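Local atomic coordinates of 16S rRNA methylase (Uncultured bacterium, PDB entry 7JLZ), a protein that probably methylates N1 of adenine 1408 in the 16S rRNA of the 30S ribosomal subunit, a modification that confers aminoglycoside resistance. Residues K25-L31 with T93-I99; D30-G34 with G53-I57; G34-Y40 with Q60-Y64. One frame throughout, in Å; residues are numbered along the deposited sequence.

Contact 1: residues K25-L31 with T93-I99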
ATOM      1  N   LYS A  25       6.565  11.241  13.437  1.00 41.95           N
ATOM      2  CA  LYS A  25       7.831  11.412  12.737  1.00 42.49           C
ATOM      3  C   LYS A  25       7.875  10.692  11.395  1.00 42.39           C
ATOM      4  O   LYS A  25       8.668  11.077  10.529  1.00 41.29           O
ATOM      5  CB  LYS A  25       8.986  10.926  13.616  1.00 51.79           C
ATOM      6  CG  LYS A  25       9.191  11.780  14.857  1.00 66.16           C
ATOM      7  CD  LYS A  25       9.420  13.237  14.475  1.00 76.43           C
ATOM      8  CE  LYS A  25       9.192  14.178  15.654  1.00 85.81           C
ATOM      9  NZ  LYS A  25       7.741  14.390  15.933  1.00 87.14           N
ATOM     10  N   LYS A  26       7.049   9.663  11.209  1.00 36.01           N
ATOM     11  CA  LYS A  26       6.923   8.938   9.951  1.00 36.33           C
ATOM     12  C   LYS A  26       5.454   8.722   9.641  1.00 32.46           C
ATOM     13  O   LYS A  26       4.661   8.419  10.539  1.00 33.25           O
ATOM     14  CB  LYS A  26       7.587   7.553   9.985  1.00 36.09           C
ATOM     15  CG  LYS A  26       9.073   7.485  10.262  1.00 48.43           C
ATOM     16  CD  LYS A  26       9.484   6.002  10.242  1.00 56.10           C
ATOM     17  CE  LYS A  26      10.978   5.784  10.464  1.00 62.80           C
ATOM     18  NZ  LYS A  26      11.380   5.968  11.885  1.00 66.16           N
ATOM     19  N   VAL A  27       5.104   8.836   8.362  1.00 27.52           N
ATOM     20  CA  VAL A  27       3.770   8.526   7.863  1.00 30.08           C
ATOM     21  C   VAL A  27       3.913   7.460   6.789  1.00 27.88           C
ATOM     22  O   VAL A  27       4.798   7.553   5.929  1.00 27.84           O
ATOM     23  CB  VAL A  27       3.062   9.777   7.312  1.00 30.15           C
ATOM     24  CG1 VAL A  27       1.723   9.411   6.679  1.00 25.44           C
ATOM     25  CG2 VAL A  27       2.880  10.812   8.414  1.00 30.61           C
ATOM     26  N   GLU A  28       3.071   6.431   6.863  1.00 24.49           N
ATOM     27  CA  GLU A  28       3.042   5.371   5.870  1.00 25.14           C
ATOM     28  C   GLU A  28       1.632   5.240   5.312  1.00 29.23           C
ATOM     29  O   GLU A  28       0.657   5.197   6.071  1.00 26.54           O
ATOM     30  CB  GLU A  28       3.502   4.032   6.463  1.00 24.46           C
ATOM     31  CG  GLU A  28       3.361   2.885   5.457  1.00 25.69           C
ATOM     32  CD  GLU A  28       4.038   1.609   5.915  1.00 28.08           C
ATOM     33  OE1 GLU A  28       5.058   1.698   6.625  1.00 32.28           O
ATOM     34  OE2 GLU A  28       3.532   0.513   5.556  1.00 33.72           O
ATOM     35  N   VAL A  29       1.520   5.191   3.989  1.00 25.83           N
ATOM     36  CA  VAL A  29       0.247   4.975   3.309  1.00 22.81           C
ATOM     37  C   VAL A  29       0.255   3.560   2.751  1.00 24.75           C
ATOM     38  O   VAL A  29       1.219   3.164   2.088  1.00 25.97           O
ATOM     39  CB  VAL A  29       0.023   6.011   2.193  1.00 22.67           C
ATOM     40  CG1 VAL A  29      -1.187   5.643   1.348  1.00 26.42           C
ATOM     41  CG2 VAL A  29      -0.099   7.424   2.815  1.00 22.16           C
ATOM     42  N   ASP A  30      -0.829   2.821   2.988  1.00 20.60           N
ATOM     43  CA  ASP A  30      -0.921   1.395   2.659  1.00 23.81           C
ATOM     44  C   ASP A  30      -2.097   1.157   1.720  1.00 26.23           C
ATOM     45  O   ASP A  30      -3.251   1.384   2.097  1.00 24.43           O
ATOM     46  CB  ASP A  30      -1.086   0.571   3.936  1.00 25.98           C
ATOM     47  CG  ASP A  30       0.114   0.666   4.824  1.00 27.96           C
ATOM     48  OD1 ASP A  30       1.223   0.459   4.304  1.00 27.98           O
ATOM     49  OD2 ASP A  30      -0.033   0.977   6.021  1.00 31.67           O
ATOM     50  N   LEU A  31      -1.809   0.678   0.510  1.00 22.78           N
ATOM     51  CA  LEU A  31      -2.820   0.425  -0.502  1.00 20.00           C
ATOM     52  C   LEU A  31      -2.898  -1.062  -0.777  1.00 23.75           C
ATOM     53  O   LEU A  31      -1.872  -1.747  -0.778  1.00 25.38           O
ATOM     54  CB  LEU A  31      -2.489   1.140  -1.814  1.00 24.47           C
ATOM     55  CG  LEU A  31      -2.107   2.606  -1.707  1.00 23.67           C
ATOM     56  CD1 LEU A  31      -1.833   3.149  -3.100  1.00 21.70           C
ATOM     57  CD2 LEU A  31      -3.247   3.346  -1.026  1.00 23.72           C
ATOM     58  N   THR A  93       2.435  13.319   1.369  1.00 30.95           N
ATOM     59  CA  THR A  93       2.453  13.134   2.819  1.00 31.89           C
ATOM     60  C   THR A  93       3.224  11.912   3.301  1.00 31.81           C
ATOM     61  O   THR A  93       3.527  11.838   4.496  1.00 33.96           O
ATOM     62  CB  THR A  93       1.022  13.034   3.388  1.00 31.61           C
ATOM     63  OG1 THR A  93       0.387  11.835   2.923  1.00 30.50           O
ATOM     64  CG2 THR A  93       0.180  14.251   2.998  1.00 33.83           C
ATOM     65  N   ALA A  94       3.532  10.952   2.434  1.00 26.86           N
ATOM     66  CA  ALA A  94       3.992   9.638   2.870  1.00 27.29           C
ATOM     67  C   ALA A  94       5.513   9.538   2.862  1.00 27.79           C
ATOM     68  O   ALA A  94       6.152   9.775   1.835  1.00 29.64           O
ATOM     69  CB  ALA A  94       3.415   8.539   1.980  1.00 28.75           C
ATOM     70  N   ASP A  95       6.080   9.149   4.006  1.00 28.83           N
ATOM     71  CA  ASP A  95       7.477   8.730   4.037  1.00 29.10           C
ATOM     72  C   ASP A  95       7.646   7.344   3.429  1.00 29.95           C
ATOM     73  O   ASP A  95       8.717   7.019   2.895  1.00 32.39           O
ATOM     74  CB  ASP A  95       7.993   8.743   5.475  1.00 33.27           C
ATOM     75  CG  ASP A  95       7.922  10.121   6.105  1.00 35.33           C
ATOM     76  OD1 ASP A  95       8.702  11.010   5.686  1.00 39.81           O
ATOM     77  OD2 ASP A  95       7.071  10.320   7.000  1.00 38.53           O
ATOM     78  N   LYS A  96       6.610   6.517   3.509  1.00 28.59           N
ATOM     79  CA  LYS A  96       6.624   5.200   2.891  1.00 28.75           C
ATOM     80  C   LYS A  96       5.251   4.911   2.313  1.00 26.80           C
ATOM     81  O   LYS A  96       4.233   5.212   2.936  1.00 27.96           O
ATOM     82  CB  LYS A  96       7.012   4.098   3.875  1.00 28.86           C
ATOM     83  CG  LYS A  96       7.134   2.735   3.183  1.00 35.14           C
ATOM     84  CD  LYS A  96       7.409   1.589   4.130  1.00 41.23           C
ATOM     85  CE  LYS A  96       7.596   0.299   3.334  1.00 39.36           C
ATOM     86  NZ  LYS A  96       7.839  -0.877   4.212  1.00 41.91           N
ATOM     87  N   LEU A  97       5.243   4.315   1.121  1.00 25.55           N
ATOM     88  CA  LEU A  97       4.036   3.895   0.425  1.00 24.13           C
ATOM     89  C   LEU A  97       4.176   2.408   0.157  1.00 27.36           C
ATOM     90  O   LEU A  97       5.107   1.991  -0.536  1.00 28.16           O
ATOM     91  CB  LEU A  97       3.858   4.657  -0.891  1.00 25.43           C
ATOM     92  CG  LEU A  97       2.710   4.218  -1.791  1.00 26.15           C
ATOM     93  CD1 LEU A  97       1.366   4.374  -1.096  1.00 26.06           C
ATOM     94  CD2 LEU A  97       2.748   5.042  -3.088  1.00 26.47           C
ATOM     95  N   THR A  98       3.277   1.614   0.717  1.00 22.67           N
ATOM     96  CA  THR A  98       3.267   0.176   0.464  1.00 25.74           C
ATOM     97  C   THR A  98       2.047  -0.168  -0.380  1.00 29.45           C
ATOM     98  O   THR A  98       0.921   0.225  -0.051  1.00 24.42           O
ATOM     99  CB  THR A  98       3.300  -0.609   1.778  1.00 26.73           C
ATOM    100  OG1 THR A  98       4.528  -0.303   2.459  1.00 30.54           O
ATOM    101  CG2 THR A  98       3.239  -2.141   1.526  1.00 27.55           C
ATOM    102  N   ILE A  99       2.281  -0.884  -1.484  1.00 25.40           N
ATOM    103  CA  ILE A  99       1.254  -1.206  -2.459  1.00 22.09           C
ATOM    104  C   ILE A  99       1.197  -2.725  -2.572  1.00 25.35           C
ATOM    105  O   ILE A  99       2.115  -3.340  -3.123  1.00 27.50           O
ATOM    106  CB  ILE A  99       1.537  -0.580  -3.830  1.00 26.43           C
ATOM    107  CG1 ILE A  99       1.765   0.936  -3.718  1.00 27.73           C
ATOM    108  CG2 ILE A  99       0.381  -0.871  -4.763  1.00 27.99           C
ATOM    109  CD1 ILE A  99       2.256   1.568  -5.016  1.00 31.80           C
TER
HETATM  110  O   HOH W   1       5.151  -1.315   4.962  1.00 39.76           O

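Contact 2: residues D30-G34 with G53-I57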
ATOM      1  N   ASP A  30      -0.829   2.821   2.988  1.00 20.60           N
ATOM      2  CA  ASP A  30      -0.921   1.395   2.659  1.00 23.81           C
ATOM      3  C   ASP A  30      -2.097   1.157   1.720  1.00 26.23           C
ATOM      4  O   ASP A  30      -3.251   1.384   2.097  1.00 24.43           O
ATOM      5  CB  ASP A  30      -1.086   0.571   3.936  1.00 25.98           C
ATOM      6  CG  ASP A  30       0.114   0.666   4.824  1.00 27.96           C
ATOM      7  OD1 ASP A  30       1.223   0.459   4.304  1.00 27.98           O
ATOM      8  OD2 ASP A  30      -0.033   0.977   6.021  1.00 31.67           O
ATOM      9  N   LEU A  31      -1.809   0.678   0.510  1.00 22.78           N
ATOM     10  CA  LEU A  31      -2.820   0.425  -0.502  1.00 20.00           C
ATOM     11  C   LEU A  31      -2.898  -1.062  -0.777  1.00 23.75           C
ATOM     12  O   LEU A  31      -1.872  -1.747  -0.778  1.00 25.38           O
ATOM     13  CB  LEU A  31      -2.489   1.140  -1.814  1.00 24.47           C
ATOM     14  CG  LEU A  31      -2.107   2.606  -1.707  1.00 23.67           C
ATOM     15  CD1 LEU A  31      -1.833   3.149  -3.100  1.00 21.70           C
ATOM     16  CD2 LEU A  31      -3.247   3.346  -1.026  1.00 23.72           C
ATOM     17  N   GLY A  32      -4.105  -1.553  -1.034  1.00 23.29           N
ATOM     18  CA  GLY A  32      -4.265  -2.951  -1.389  1.00 21.84           C
ATOM     19  C   GLY A  32      -4.300  -3.911  -0.220  1.00 23.54           C
ATOM     20  O   GLY A  32      -4.016  -5.103  -0.403  1.00 24.69           O
ATOM     21  N   THR A  33      -4.620  -3.438   0.976  1.00 23.31           N
ATOM     22  CA  THR A  33      -4.579  -4.315   2.145  1.00 24.58           C
ATOM     23  C   THR A  33      -5.818  -5.189   2.281  1.00 27.55           C
ATOM     24  O   THR A  33      -5.865  -6.015   3.202  1.00 25.98           O
ATOM     25  CB  THR A  33      -4.381  -3.497   3.431  1.00 23.86           C
ATOM     26  OG1 THR A  33      -5.532  -2.684   3.664  1.00 25.21           O
ATOM     27  CG2 THR A  33      -3.150  -2.586   3.322  1.00 25.97           C
ATOM     28  N   GLY A  34      -6.807  -5.065   1.392  1.00 23.86           N
ATOM     29  CA  GLY A  34      -7.975  -5.930   1.505  1.00 24.77           C
ATOM     30  C   GLY A  34      -8.953  -5.416   2.544  1.00 23.16           C
ATOM     31  O   GLY A  34      -9.966  -4.798   2.204  1.00 27.18           O
ATOM     32  N   GLY A  53      -4.565   3.411   5.736  1.00 21.86           N
ATOM     33  CA  GLY A  53      -5.098   2.520   4.714  1.00 23.14           C
ATOM     34  C   GLY A  53      -6.135   3.235   3.865  1.00 24.55           C
ATOM     35  O   GLY A  53      -6.969   3.974   4.388  1.00 26.13           O
ATOM     36  N   ILE A  54      -6.095   2.997   2.549  1.00 24.16           N
ATOM     37  CA  ILE A  54      -7.039   3.608   1.611  1.00 21.59           C
ATOM     38  C   ILE A  54      -7.663   2.526   0.739  1.00 25.71           C
ATOM     39  O   ILE A  54      -6.949   1.829   0.008  1.00 27.91           O
ATOM     40  CB  ILE A  54      -6.354   4.665   0.728  1.00 22.98           C
ATOM     41  CG1 ILE A  54      -5.556   5.637   1.605  1.00 22.65           C
ATOM     42  CG2 ILE A  54      -7.396   5.426  -0.101  1.00 25.07           C
ATOM     43  CD1 ILE A  54      -4.731   6.650   0.789  1.00 28.58           C
ATOM     44  N   GLU A  55      -8.985   2.402   0.800  1.00 21.58           N
ATOM     45  CA  GLU A  55      -9.744   1.459  -0.012  1.00 22.01           C
ATOM     46  C   GLU A  55     -11.057   2.081  -0.466  1.00 22.50           C
ATOM     47  O   GLU A  55     -11.575   2.997   0.180  1.00 23.50           O
ATOM     48  CB  GLU A  55     -10.032   0.155   0.752  1.00 21.04           C
ATOM     49  CG  GLU A  55      -8.763  -0.588   1.162  1.00 24.15           C
ATOM     50  CD  GLU A  55      -7.959  -1.119  -0.023  1.00 24.36           C
ATOM     51  OE1 GLU A  55      -8.561  -1.455  -1.061  1.00 26.72           O
ATOM     52  OE2 GLU A  55      -6.709  -1.178   0.104  1.00 28.19           O
ATOM     53  N   PRO A  56     -11.634   1.589  -1.572  1.00 25.22           N
ATOM     54  CA  PRO A  56     -12.821   2.250  -2.143  1.00 24.57           C
ATOM     55  C   PRO A  56     -14.153   1.868  -1.534  1.00 24.13           C
ATOM     56  O   PRO A  56     -15.123   2.624  -1.682  1.00 26.66           O
ATOM     57  CB  PRO A  56     -12.781   1.832  -3.614  1.00 30.23           C
ATOM     58  CG  PRO A  56     -12.032   0.508  -3.598  1.00 25.34           C
ATOM     59  CD  PRO A  56     -10.996   0.659  -2.524  1.00 24.97           C
ATOM     60  N   ILE A  57     -14.282   0.696  -0.918  1.00 25.61           N
ATOM     61  CA  ILE A  57     -15.579   0.207  -0.464  1.00 26.48           C
ATOM     62  C   ILE A  57     -15.602   0.298   1.054  1.00 27.22           C
ATOM     63  O   ILE A  57     -14.706  -0.225   1.720  1.00 28.40           O
ATOM     64  CB  ILE A  57     -15.837  -1.224  -0.966  1.00 26.79           C
ATOM     65  CG1 ILE A  57     -15.913  -1.232  -2.495  1.00 33.44           C
ATOM     66  CG2 ILE A  57     -17.117  -1.820  -0.347  1.00 28.39           C
ATOM     67  CD1 ILE A  57     -15.848  -2.602  -3.122  1.00 39.37           C
TER
HETATM   68  O   HOH W   2      -5.338  -0.454   2.228  1.00 25.73           O
HETATM   69  O   HOH W   3      -7.494  -4.109  -1.224  1.00 31.42           O

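Contact 3: residues G34-Y40 with Q60-Y64. With SO4 (sulfate ion), chain E.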
ATOM      1  N   GLY A  34      -6.807  -5.065   1.392  1.00 23.86           N
ATOM      2  CA  GLY A  34      -7.975  -5.930   1.505  1.00 24.77           C
ATOM      3  C   GLY A  34      -8.953  -5.416   2.544  1.00 23.16           C
ATOM      4  O   GLY A  34      -9.966  -4.798   2.204  1.00 27.18           O
ATOM      5  N   ASP A  35      -8.658  -5.684   3.820  1.00 27.19           N
ATOM      6  CA  ASP A  35      -9.505  -5.278   4.931  1.00 23.37           C
ATOM      7  C   ASP A  35      -8.788  -4.376   5.924  1.00 24.07           C
ATOM      8  O   ASP A  35      -9.313  -4.138   7.018  1.00 26.35           O
ATOM      9  CB  ASP A  35     -10.054  -6.506   5.675  1.00 26.76           C
ATOM     10  CG  ASP A  35      -8.947  -7.438   6.195  1.00 27.97           C
ATOM     11  OD1 ASP A  35      -7.742  -7.155   5.991  1.00 27.55           O
ATOM     12  OD2 ASP A  35      -9.312  -8.482   6.798  1.00 29.63           O
ATOM     13  N   GLY A  36      -7.612  -3.862   5.585  1.00 22.83           N
ATOM     14  CA  GLY A  36      -6.911  -3.024   6.526  1.00 24.63           C
ATOM     15  C   GLY A  36      -6.147  -3.748   7.620  1.00 25.12           C
ATOM     16  O   GLY A  36      -5.572  -3.075   8.487  1.00 25.90           O
ATOM     17  N   ARG A  37      -6.110  -5.090   7.611  1.00 24.30           N
ATOM     18  CA  ARG A  37      -5.353  -5.822   8.627  1.00 24.57           C
ATOM     19  C   ARG A  37      -3.915  -5.326   8.722  1.00 24.17           C
ATOM     20  O   ARG A  37      -3.384  -5.128   9.824  1.00 27.24           O
ATOM     21  CB  ARG A  37      -5.385  -7.322   8.314  1.00 24.34           C
ATOM     22  CG  ARG A  37      -4.456  -8.178   9.175  1.00 25.63           C
ATOM     23  CD  ARG A  37      -4.373  -9.593   8.612  1.00 27.55           C
ATOM     24  NE  ARG A  37      -3.395 -10.440   9.302  1.00 30.42           N
ATOM     25  CZ  ARG A  37      -3.675 -11.224  10.342  1.00 33.15           C
ATOM     26  NH1 ARG A  37      -4.904 -11.262  10.843  1.00 37.04           N
ATOM     27  NH2 ARG A  37      -2.724 -11.962  10.892  1.00 34.12           N
ATOM     28  N   TYR A  38      -3.278  -5.098   7.569  1.00 25.03           N
ATOM     29  CA  TYR A  38      -1.886  -4.659   7.529  1.00 24.51           C
ATOM     30  C   TYR A  38      -1.695  -3.355   8.289  1.00 23.34           C
ATOM     31  O   TYR A  38      -0.695  -3.175   9.000  1.00 26.36           O
ATOM     32  CB  TYR A  38      -1.464  -4.497   6.071  1.00 25.26           C
ATOM     33  CG  TYR A  38       0.015  -4.248   5.819  1.00 26.78           C
ATOM     34  CD1 TYR A  38       0.904  -5.310   5.772  1.00 32.38           C
ATOM     35  CD2 TYR A  38       0.504  -2.972   5.577  1.00 33.51           C
ATOM     36  CE1 TYR A  38       2.231  -5.124   5.523  1.00 37.69           C
ATOM     37  CE2 TYR A  38       1.854  -2.767   5.321  1.00 35.00           C
ATOM     38  CZ  TYR A  38       2.711  -3.853   5.298  1.00 34.62           C
ATOM     39  OH  TYR A  38       4.048  -3.681   5.048  1.00 42.73           O
ATOM     40  N   VAL A  39      -2.656  -2.444   8.154  1.00 24.84           N
ATOM     41  CA  VAL A  39      -2.572  -1.155   8.840  1.00 24.18           C
ATOM     42  C   VAL A  39      -2.613  -1.361  10.348  1.00 29.01           C
ATOM     43  O   VAL A  39      -1.767  -0.847  11.093  1.00 29.18           O
ATOM     44  CB  VAL A  39      -3.715  -0.243   8.369  1.00 23.72           C
ATOM     45  CG1 VAL A  39      -3.741   1.045   9.212  1.00 27.56           C
ATOM     46  CG2 VAL A  39      -3.541   0.076   6.874  1.00 26.17           C
ATOM     47  N   TYR A  40      -3.592  -2.139  10.814  1.00 27.37           N
ATOM     48  CA  TYR A  40      -3.749  -2.420  12.240  1.00 27.58           C
ATOM     49  C   TYR A  40      -2.520  -3.120  12.814  1.00 29.18           C
ATOM     50  O   TYR A  40      -1.994  -2.726  13.861  1.00 30.10           O
ATOM     51  CB  TYR A  40      -5.001  -3.278  12.426  1.00 31.22           C
ATOM     52  CG  TYR A  40      -5.170  -3.962  13.769  1.00 32.32           C
ATOM     53  CD1 TYR A  40      -5.792  -3.319  14.829  1.00 35.03           C
ATOM     54  CD2 TYR A  40      -4.773  -5.285  13.950  1.00 30.62           C
ATOM     55  CE1 TYR A  40      -5.972  -3.969  16.054  1.00 31.64           C
ATOM     56  CE2 TYR A  40      -4.956  -5.932  15.160  1.00 35.25           C
ATOM     57  CZ  TYR A  40      -5.555  -5.270  16.204  1.00 36.81           C
ATOM     58  OH  TYR A  40      -5.739  -5.915  17.408  1.00 40.41           O
ATOM     59  N   GLN A  60     -15.035  -2.695   3.343  1.00 28.39           N
ATOM     60  CA  GLN A  60     -13.691  -3.267   3.421  1.00 25.01           C
ATOM     61  C   GLN A  60     -13.012  -2.930   4.733  1.00 27.94           C
ATOM     62  O   GLN A  60     -12.258  -3.742   5.276  1.00 28.57           O
ATOM     63  CB  GLN A  60     -12.795  -2.736   2.306  1.00 31.01           C
ATOM     64  CG  GLN A  60     -13.073  -3.270   0.958  1.00 34.75           C
ATOM     65  CD  GLN A  60     -12.108  -2.714  -0.039  1.00 28.26           C
ATOM     66  OE1 GLN A  60     -12.484  -1.893  -0.877  1.00 27.29           O
ATOM     67  NE2 GLN A  60     -10.855  -3.153   0.033  1.00 26.09           N
ATOM     68  N   LEU A  61     -13.189  -1.696   5.209  1.00 23.04           N
ATOM     69  CA  LEU A  61     -12.405  -1.188   6.319  1.00 22.70           C
ATOM     70  C   LEU A  61     -13.197  -1.136   7.613  1.00 26.96           C
ATOM     71  O   LEU A  61     -12.669  -0.670   8.625  1.00 26.33           O
ATOM     72  CB  LEU A  61     -11.843   0.198   5.982  1.00 26.06           C
ATOM     73  CG  LEU A  61     -10.977   0.188   4.728  1.00 25.74           C
ATOM     74  CD1 LEU A  61     -10.466   1.601   4.463  1.00 31.87           C
ATOM     75  CD2 LEU A  61      -9.830  -0.783   4.861  1.00 27.76           C
ATOM     76  N   GLU A  62     -14.435  -1.636   7.604  1.00 27.60           N
ATOM     77  CA  GLU A  62     -15.306  -1.556   8.777  1.00 26.74           C
ATOM     78  C   GLU A  62     -14.726  -2.303   9.982  1.00 30.63           C
ATOM     79  O   GLU A  62     -14.647  -1.753  11.086  1.00 34.00           O
ATOM     80  CB  GLU A  62     -16.690  -2.106   8.418  1.00 33.41           C
ATOM     81  CG  GLU A  62     -17.553  -2.447   9.619  1.00 40.94           C
ATOM     82  CD  GLU A  62     -18.927  -2.976   9.238  1.00 48.68           C
ATOM     83  OE1 GLU A  62     -19.323  -2.835   8.062  1.00 48.94           O
ATOM     84  OE2 GLU A  62     -19.610  -3.539  10.122  1.00 48.91           O
ATOM     85  N   ASN A  63     -14.310  -3.559   9.792  1.00 30.11           N
ATOM     86  CA  ASN A  63     -13.887  -4.390  10.926  1.00 30.54           C
ATOM     87  C   ASN A  63     -12.626  -3.835  11.593  1.00 33.62           C
ATOM     88  O   ASN A  63     -12.603  -3.618  12.810  1.00 33.52           O
ATOM     89  CB  ASN A  63     -13.658  -5.832  10.459  1.00 35.61           C
ATOM     90  CG  ASN A  63     -13.120  -6.738  11.569  1.00 46.85           C
ATOM     91  OD1 ASN A  63     -13.476  -6.589  12.738  1.00 52.70           O
ATOM     92  ND2 ASN A  63     -12.264  -7.685  11.198  1.00 49.91           N
ATOM     93  N   TYR A  64     -11.562  -3.596  10.815  1.00 29.52           N
ATOM     94  CA  TYR A  64     -10.302  -3.171  11.423  1.00 27.13           C
ATOM     95  C   TYR A  64     -10.321  -1.713  11.861  1.00 27.31           C
ATOM     96  O   TYR A  64      -9.602  -1.357  12.801  1.00 29.37           O
ATOM     97  CB  TYR A  64      -9.116  -3.441  10.481  1.00 27.25           C
ATOM     98  CG  TYR A  64      -8.613  -4.859  10.702  1.00 28.26           C
ATOM     99  CD1 TYR A  64      -7.870  -5.181  11.840  1.00 28.15           C
ATOM    100  CD2 TYR A  64      -8.937  -5.879   9.824  1.00 27.61           C
ATOM    101  CE1 TYR A  64      -7.438  -6.490  12.084  1.00 29.03           C
ATOM    102  CE2 TYR A  64      -8.513  -7.203  10.057  1.00 27.84           C
ATOM    103  CZ  TYR A  64      -7.756  -7.492  11.184  1.00 30.29           C
ATOM    104  OH  TYR A  64      -7.338  -8.792  11.425  1.00 34.35           O
TER
HETATM  105  S   SO4 E 404      -4.092 -15.029  12.502  1.00 51.28           S
HETATM  106  O1  SO4 E 404      -3.701 -15.453  13.820  1.00 56.33           O
HETATM  107  O2  SO4 E 404      -5.035 -15.970  11.954  1.00 58.43           O
HETATM  108  O3  SO4 E 404      -2.933 -14.978  11.657  1.00 46.85           O
HETATM  109  O4  SO4 E 404      -4.700 -13.727  12.586  1.00 52.42           O
HETATM  110  O   HOH W   4     -11.739  -4.230   8.070  1.00 29.30           O
HETATM  111  O   HOH W   5     -11.542  -8.663   8.323  1.00 40.97           O

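Contact 1: residues K25-L31 with T93-I99
Val29 and Leu31 of strand 26-31 are hydrogen-bonded through the backbone to Lys96 and Thr98 of strand 96-99. The two strands run parallel, at the centre of a Rossmann-like methyltransferase sheet. Val29 N donates to Lys96 O, and Val29 O accepts from Thr98 N. Further along, Leu31 N makes an almost straight bond to Thr98 O, 2.8 Å long with 176° at the hydrogen, and the ladder goes on to Ile100. At the other end the chain turns at Asp95. Val27 O accepts from Lys96 N and, weakly, from Asp95 N. Val27 N donates to the anti lone pair of Asp95 OD2 at 2.8 Å, so a carboxylate serves as acceptor there.

Polar side chains share one face. Glu28 and Lys96 lie alongside each other, both with CG anti to the backbone N (175° and -175°). Glu28 OE1 rests 3.4 Å from Lys96 CD. A water joins Glu28 OE2, Lys96 NZ and Thr98 OG1, and Lys96 NZ also forms a salt bridge to Glu132.

Apolar side chains fill the other face. Leu97 CD1 sits 3.8 Å from Val29 CG1 and 3.9 Å from Leu31 CG. Val29 CG2 meets Ala94 CB, and helix 120-124 covers Leu97.

On the polar face Glu28 OE2 and Asp30 OD1 are only 2.6 Å apart. This spacing implies that one of the two buried acids probably holds a proton.

Contact 2: residues D30-G34 with G53-I57
Gly32 and Thr33 turn their backbone N-H groups to the side chain of Glu55. They belong to the glycine-rich turn that follows the first strand of a Rossmann-like beta-alpha-beta unit. The sequence from Asp30 to Gly36, DLGTGDG, fits the glycine-rich signature of class I methyltransferases. In relatives this turn lines the S-adenosylmethionine pocket, and an acidic residue often ends the second strand, as Glu55 does here.

The close-packed part lies at the strand ends, where Asp30 pairs with Gly53 in parallel register. On the apolar face Leu31 and Ile54 lie side by side, with Leu31 CD2 3.8 Å from Ile54 CB. Phe86 and Leu90 pack on Ile54. The bond from Ile54 N to Asp30 O is weak, at 3.3 Å, and the CA-H of Gly53 points to the same oxygen.

Beyond Leu31 the strands separate and water enters. The Glu55 chain bends at chi2 (-66°) and brings its carboxylate back to the turn. OE2 accepts from Gly32 N at 2.9 Å, met nearly along the C-O axis, and more weakly from Thr33 N. Glu55 OE1 is bonded to Gln60, and a water links it to Gly34 N. The positive phi angles of Gly32 and Gly34 shape this loop. A second water bridges the two segments: it donates to Asp30 O and to Glu55 OE2 (2.6 Å), and accepts from Thr33 OG1 at 2.7 Å.

Contact 3: residues G34-Y40 with Q60-Y64
Tyr64 has chi1 at -87°, which swings its ring against Arg37 and Tyr40. Those two side chains leave the first turn of helix 37-45 with CG anti to the backbone N. Arg37 CA sits over the centre of the Tyr64 ring, 3.7 Å from the centroid, in a CH-pi contact. Arg37 then runs alongside the ring, with CB over the same face. Tyr40 crosses Tyr64 at about a right angle, and Tyr40 CD2 approaches Tyr64 CE1 to 3.5 Å. The two ring planes are 49° apart, an oblique pair.

Asp35 crosses the Tyr64 ring obliquely. Its OD1 accepts from Arg37 N at 3.1 Å, forming an Asx turn at the start of the helix, where Gly36 is the N-cap. Asp35 OD2 reaches Asn63 ND2 through a water. Another water accepts from Tyr64 N and lies between Asp35 O and Gln60 O. The extended Gln60 chain reaches back, and its NE2 donates to Gly34 O at 2.9 Å.

The guanidinium of Arg37 holds a sulfate, probably from the crystallisation liquor. Arg37 NH1 donates to sulfate O4 at 3.0 Å; NH2 donates to O4 as well and weakly to O3. Lys186, Ser190 and Thr191 complete this anion site, and Arg37 NE donates to the carbonyl of Lys186.

The contact thus joins the start of helix 37-45 to helix 58-70. Tyr40 OH bonds to Glu71 just past helix 58-70. Through Tyr40 and Leu61, which touch Tyr78, both helices meet strand 76-80 of the Rossmann-like sheet.

From the N terminus, strand 26-31 comes first and serves both contact 1 and contact 2. The chain then passes through the glycine-rich turn into helix 37-45, strand 49-55 and helix 58-70. Contact 2 closes the first beta-alpha-beta unit by bringing strand 49-55 beside strand 26-31. Contact 3 starts at Gly34, the last residue of the first segment of contact 2, and closes a loop between the two helices. Contacts 2 and 3 cross, since their segments alternate. Contact 1 closes the widest loop, which encloses contact 3, by returning strand 94-100 to the other edge of strand 26-31. Tyr38, in the first segment of contact 3, packs on Glu28, Asp30 and Thr98 of contact 1.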